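Local coordinates for protein acetone carboxylase alpha subunit (Xanthobacter autotrophicus Py2, PDB 5M45) that belongs to the hydantoinase B/oxoprolinase family as the alpha subunit of a carboxylase, and holds manganese and magnesium ions in its structure, at residues D197-I201 against T202-V206; M760-S763 against E764-D767. One frame throughout, in Å; residues are numbered along the deposited sequence.

Contact 1 (197-206) precedes contact 2 (760-767) in the chain, and the two lie on the same side of its centre, with their own centres about 18 Å apart. They do not touch; their nearest atoms are about 8 Å from each other. What they share is the second subunit, another copy of this protein, whose helix 214-222 reaches both: R222 of that subunit packs on T202 and on I762. Contact 1 stands back from the bound groups, with the I201 side chain about 13 Å from manganese and that of C203 about 12 Å from the 3,6,9,12,15-pentaoxaheptadecan-1-ol. Contact 2 binds a magnesium ion directly, through S763, and the E764 side chain is about 5 Å from another.

Contact 1: residues D197-I201 against T202-V206; sequences DGYSI and TCRKV
R204 lies across I201 and reaches back to Y199 at the point where a loop enters strand 204-208 of an antiparallel sheet. Its CB begins the contact, packing on I201 CG2 at 3.7 Å. The next carbon, CG, is anti to the backbone N (chi1 178°), and the chain stays extended through CD to NE, which carries the guanidinium to the hydroxyl end of Y199. There R204 NH1 comes to 3.6 Å from Y199 OH. The two side chains cross at about a right angle, with ring and guanidinium planes 55° apart, so the groups are not stacked. Water 1 sits at the guanidinium edge, in its plane, and accepts from R204 NH1 at 2.9 Å; its donation to Y199 OH is weak, at 3.5 Å. The stronger tie is E219 of the same chain, whose carboxylate forms a salt bridge with R204 NH1 and a hydrogen bond with Y199 OH.

A second water joins the residues flanking I201: water 2 donates to T202 OG1 over 2.7 Å and is hydrogen-bonded to S200 OG at 3.0 Å. D143 also binds T202 OG1, while E219 of the second subunit accepts from T202 N. NH1 of R204 in that subunit comes close to its counterpart here. The polar ends of Y199 and R204 are therefore held by a shared carboxylate and, more weakly on the tyrosine side, by a water, and E219 of the same chain probably offsets the positive charge where the two R204 side chains approach.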
loop_
_atom_site.group_PDB
_atom_site.type_symbol
_atom_site.label_atom_id
_atom_site.label_comp_id
_atom_site.label_asym_id
_atom_site.label_seq_id
_atom_site.Cartn_x
_atom_site.Cartn_y
_atom_site.Cartn_z
ATOM N N ASP A 197 1.124 -3.099 -6.454
ATOM C CA ASP A 197 1.691 -4.453 -6.465
ATOM C C ASP A 197 1.441 -5.188 -5.116
ATOM O O ASP A 197 1.886 -6.320 -4.947
ATOM C CB ASP A 197 3.202 -4.389 -6.769
ATOM C CG ASP A 197 3.826 -5.748 -7.121
ATOM O OD1 ASP A 197 3.227 -6.560 -7.918
ATOM O OD2 ASP A 197 4.965 -5.999 -6.644
ATOM N N GLY A 198 0.731 -4.546 -4.183
ATOM C CA GLY A 198 0.424 -5.168 -2.893
ATOM C C GLY A 198 1.008 -4.417 -1.686
ATOM O O GLY A 198 1.925 -3.606 -1.812
ATOM N N TYR A 199 0.447 -4.701 -0.529
ATOM C CA TYR A 199 0.928 -4.212 0.792
ATOM C C TYR A 199 2.384 -4.690 1.004
ATOM O O TYR A 199 2.640 -5.891 1.022
ATOM C CB TYR A 199 0.021 -4.788 1.883
ATOM C CG TYR A 199 0.176 -4.214 3.303
ATOM C CD1 TYR A 199 -0.046 -2.862 3.564
ATOM C CD2 TYR A 199 0.456 -5.045 4.377
ATOM C CE1 TYR A 199 0.055 -2.350 4.881
ATOM C CE2 TYR A 199 0.536 -4.564 5.687
ATOM C CZ TYR A 199 0.341 -3.210 5.938
ATOM O OH TYR A 199 0.401 -2.726 7.261
ATOM N N SER A 200 3.322 -3.742 1.117
ATOM C CA SER A 200 4.764 -4.029 1.174
ATOM C C SER A 200 5.321 -3.467 2.483
ATOM O O SER A 200 5.178 -2.263 2.765
ATOM C CB SER A 200 5.523 -3.435 -0.023
ATOM O OG SER A 200 6.897 -3.891 -0.078
ATOM N N ILE A 201 5.968 -4.351 3.258
ATOM C CA ILE A 201 6.381 -4.121 4.646
ATOM C C ILE A 201 7.932 -4.231 4.692
ATOM O O ILE A 201 8.472 -5.283 4.360
ATOM C CB ILE A 201 5.773 -5.229 5.537
ATOM C CG1 ILE A 201 4.225 -5.324 5.358
ATOM C CG2 ILE A 201 6.106 -5.001 6.996
ATOM C CD1 ILE A 201 3.688 -6.769 5.364
ATOM N N THR A 202 8.638 -3.174 5.120
ATOM C CA THR A 202 10.113 -3.196 5.161
ATOM C C THR A 202 10.662 -3.378 6.582
ATOM O O THR A 202 10.810 -2.403 7.306
ATOM C CB THR A 202 10.714 -1.929 4.502
ATOM O OG1 THR A 202 10.255 -1.805 3.158
ATOM C CG2 THR A 202 12.262 -1.974 4.498
ATOM N N CYS A 203 10.942 -4.624 6.968
ATOM C CA CYS A 203 11.515 -4.957 8.297
ATOM C C CYS A 203 10.864 -4.154 9.461
ATOM O O CYS A 203 11.539 -3.568 10.331
ATOM C CB CYS A 203 13.043 -4.791 8.247
ATOM S SG CYS A 203 13.887 -6.014 7.196
ATOM N N ARG A 204 9.527 -4.191 9.494
ATOM C CA ARG A 204 8.760 -3.406 10.473
ATOM C C ARG A 204 8.743 -4.096 11.837
ATOM O O ARG A 204 8.538 -5.305 11.926
ATOM C CB ARG A 204 7.352 -3.203 9.944
ATOM C CG ARG A 204 6.399 -2.433 10.879
ATOM C CD ARG A 204 5.092 -2.070 10.206
ATOM N NE ARG A 204 4.173 -1.464 11.160
ATOM C CZ ARG A 204 2.960 -0.964 10.851
ATOM N NH1 ARG A 204 2.518 -0.962 9.599
ATOM N NH2 ARG A 204 2.192 -0.455 11.805
ATOM N N LYS A 205 8.948 -3.336 12.914
ATOM C CA LYS A 205 8.713 -3.886 14.255
ATOM C C LYS A 205 7.190 -3.848 14.522
ATOM O O LYS A 205 6.610 -2.776 14.702
ATOM C CB LYS A 205 9.481 -3.127 15.364
ATOM C CG LYS A 205 9.421 -3.853 16.722
ATOM C CD LYS A 205 10.077 -3.142 17.889
ATOM C CE LYS A 205 11.543 -2.878 17.597
ATOM N NZ LYS A 205 12.328 -2.480 18.796
ATOM N N VAL A 206 6.564 -5.024 14.525
ATOM C CA VAL A 206 5.109 -5.168 14.654
ATOM C C VAL A 206 4.656 -5.656 16.049
ATOM O O VAL A 206 3.440 -5.753 16.304
ATOM C CB VAL A 206 4.531 -6.105 13.588
ATOM C CG1 VAL A 206 4.780 -5.501 12.187
ATOM C CG2 VAL A 206 5.045 -7.551 13.691
HETATM O O HOH W 1 3.830 -2.093 7.247
HETATM O O HOH W 2 8.060 -1.677 1.528
#

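Contact 2: residues M760-S763 against E764-D767; sequences MDIS and ELPD. With MG (magnesium ion), chain Q.
The E764 carboxylate turns one face to the backbone of M760 and D761: D761 N donates to OE2 over 2.9 Å from 60° out of the carboxylate plane, and over that same face M760 CG lies 3.6 Å from OE1. D761 supplies the second flat group, and it forms an Asx turn. D761 OD2 accepts a hydrogen bond from S763 N at 3.0 Å from above the carboxylate plane, and one from S763 OG at 2.7 Å on the anti lone pair, the one directed away from OD1. Two donors of one serine thus grip a single oxygen. With chi1 at 61°, S763 OG stands between its own backbone N and carbonyl carbon, close enough to that N for both to reach OD2. K384 makes a salt bridge to OD1, which pins the other end of the carboxylate and probably eases the like charge of E764 nearby.

These side-chain bonds lie at the start of a tight 3-10 turn. Its backbone bonds run from E764 N to D761 O and from L765 N to I762 O, each spanning three residues, and the E764 side chain returns to D761 N, bracing the turn from its far end. Apolar groups pack on L765 through both of its methyls: I762 CD1 lies 3.7 Å from CD1, and M760 CE 4.1 Å from CD2. Beyond the turn, D767 forms a salt bridge with R214 of the second subunit. The turn also presents a carbonyl to metal, S763 O binding magnesium at 2.5 Å, with V768 O as a further ligand. Water 3, another magnesium ligand, donates a hydrogen bond to L765 O at 2.9 Å.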
loop_
_atom_site.group_PDB
_atom_site.type_symbol
_atom_site.label_atom_id
_atom_site.label_comp_id
_atom_site.label_asym_id
_atom_site.label_seq_id
_atom_site.Cartn_x
_atom_site.Cartn_y
_atom_site.Cartn_z
ATOM N N MET A 760 16.285 4.768 -11.510
ATOM C CA MET A 760 16.697 5.237 -10.184
ATOM C C MET A 760 16.630 4.070 -9.197
ATOM O O MET A 760 15.545 3.579 -8.870
ATOM C CB MET A 760 15.790 6.392 -9.747
ATOM C CG MET A 760 16.175 7.090 -8.456
ATOM S SD MET A 760 14.857 8.212 -7.793
ATOM C CE MET A 760 15.840 9.124 -6.598
ATOM N N ASP A 761 17.798 3.633 -8.739
ATOM C CA ASP A 761 17.921 2.511 -7.805
ATOM C C ASP A 761 17.483 2.865 -6.371
ATOM O O ASP A 761 17.586 4.013 -5.950
ATOM C CB ASP A 761 19.368 1.976 -7.806
ATOM C CG ASP A 761 19.497 0.647 -7.064
ATOM O OD1 ASP A 761 19.023 -0.374 -7.602
ATOM O OD2 ASP A 761 20.038 0.624 -5.916
ATOM N N ILE A 762 16.994 1.874 -5.625
ATOM C CA ILE A 762 16.616 2.065 -4.218
ATOM C C ILE A 762 17.764 2.624 -3.347
ATOM O O ILE A 762 17.516 3.383 -2.420
ATOM C CB ILE A 762 16.000 0.793 -3.599
ATOM C CG1 ILE A 762 15.355 1.086 -2.226
ATOM C CG2 ILE A 762 17.026 -0.339 -3.449
ATOM C CD1 ILE A 762 14.268 2.148 -2.245
ATOM N N SER A 763 19.017 2.279 -3.663
ATOM C CA SER A 763 20.161 2.820 -2.899
ATOM C C SER A 763 20.390 4.332 -3.064
ATOM O O SER A 763 21.158 4.889 -2.300
ATOM C CB SER A 763 21.456 2.079 -3.239
ATOM O OG SER A 763 21.743 2.251 -4.651
ATOM N N GLU A 764 19.741 4.980 -4.032
ATOM C CA GLU A 764 19.780 6.431 -4.184
ATOM C C GLU A 764 18.898 7.176 -3.165
ATOM O O GLU A 764 19.017 8.375 -3.046
ATOM C CB GLU A 764 19.424 6.855 -5.639
ATOM C CG GLU A 764 20.432 6.269 -6.646
ATOM C CD GLU A 764 20.057 6.470 -8.098
ATOM O OE1 GLU A 764 19.755 7.640 -8.413
ATOM O OE2 GLU A 764 20.043 5.480 -8.919
ATOM N N LEU A 765 17.991 6.498 -2.447
ATOM C CA LEU A 765 17.187 7.196 -1.446
ATOM C C LEU A 765 17.978 7.401 -0.142
ATOM O O LEU A 765 18.939 6.651 0.123
ATOM C CB LEU A 765 15.876 6.452 -1.184
ATOM C CG LEU A 765 14.849 6.354 -2.323
ATOM C CD1 LEU A 765 13.536 5.776 -1.820
ATOM C CD2 LEU A 765 14.552 7.667 -3.023
ATOM N N PRO A 766 17.597 8.399 0.679
ATOM C CA PRO A 766 18.477 8.716 1.830
ATOM C C PRO A 766 18.547 7.614 2.889
ATOM O O PRO A 766 17.508 6.972 3.187
ATOM C CB PRO A 766 17.818 9.971 2.443
ATOM C CG PRO A 766 17.040 10.586 1.289
ATOM C CD PRO A 766 16.532 9.405 0.509
ATOM N N ASP A 767 19.737 7.412 3.461
ATOM C CA ASP A 767 19.986 6.433 4.554
ATOM C C ASP A 767 19.808 4.943 4.141
ATOM O O ASP A 767 19.768 4.088 5.016
ATOM C CB ASP A 767 19.105 6.741 5.794
ATOM C CG ASP A 767 19.565 5.997 7.092
ATOM O OD1 ASP A 767 20.817 5.991 7.349
ATOM O OD2 ASP A 767 18.683 5.454 7.845
HETATM MG MG MG Q . 22.822 4.247 -0.593
HETATM O O HOH W 3 21.756 6.202 0.151
#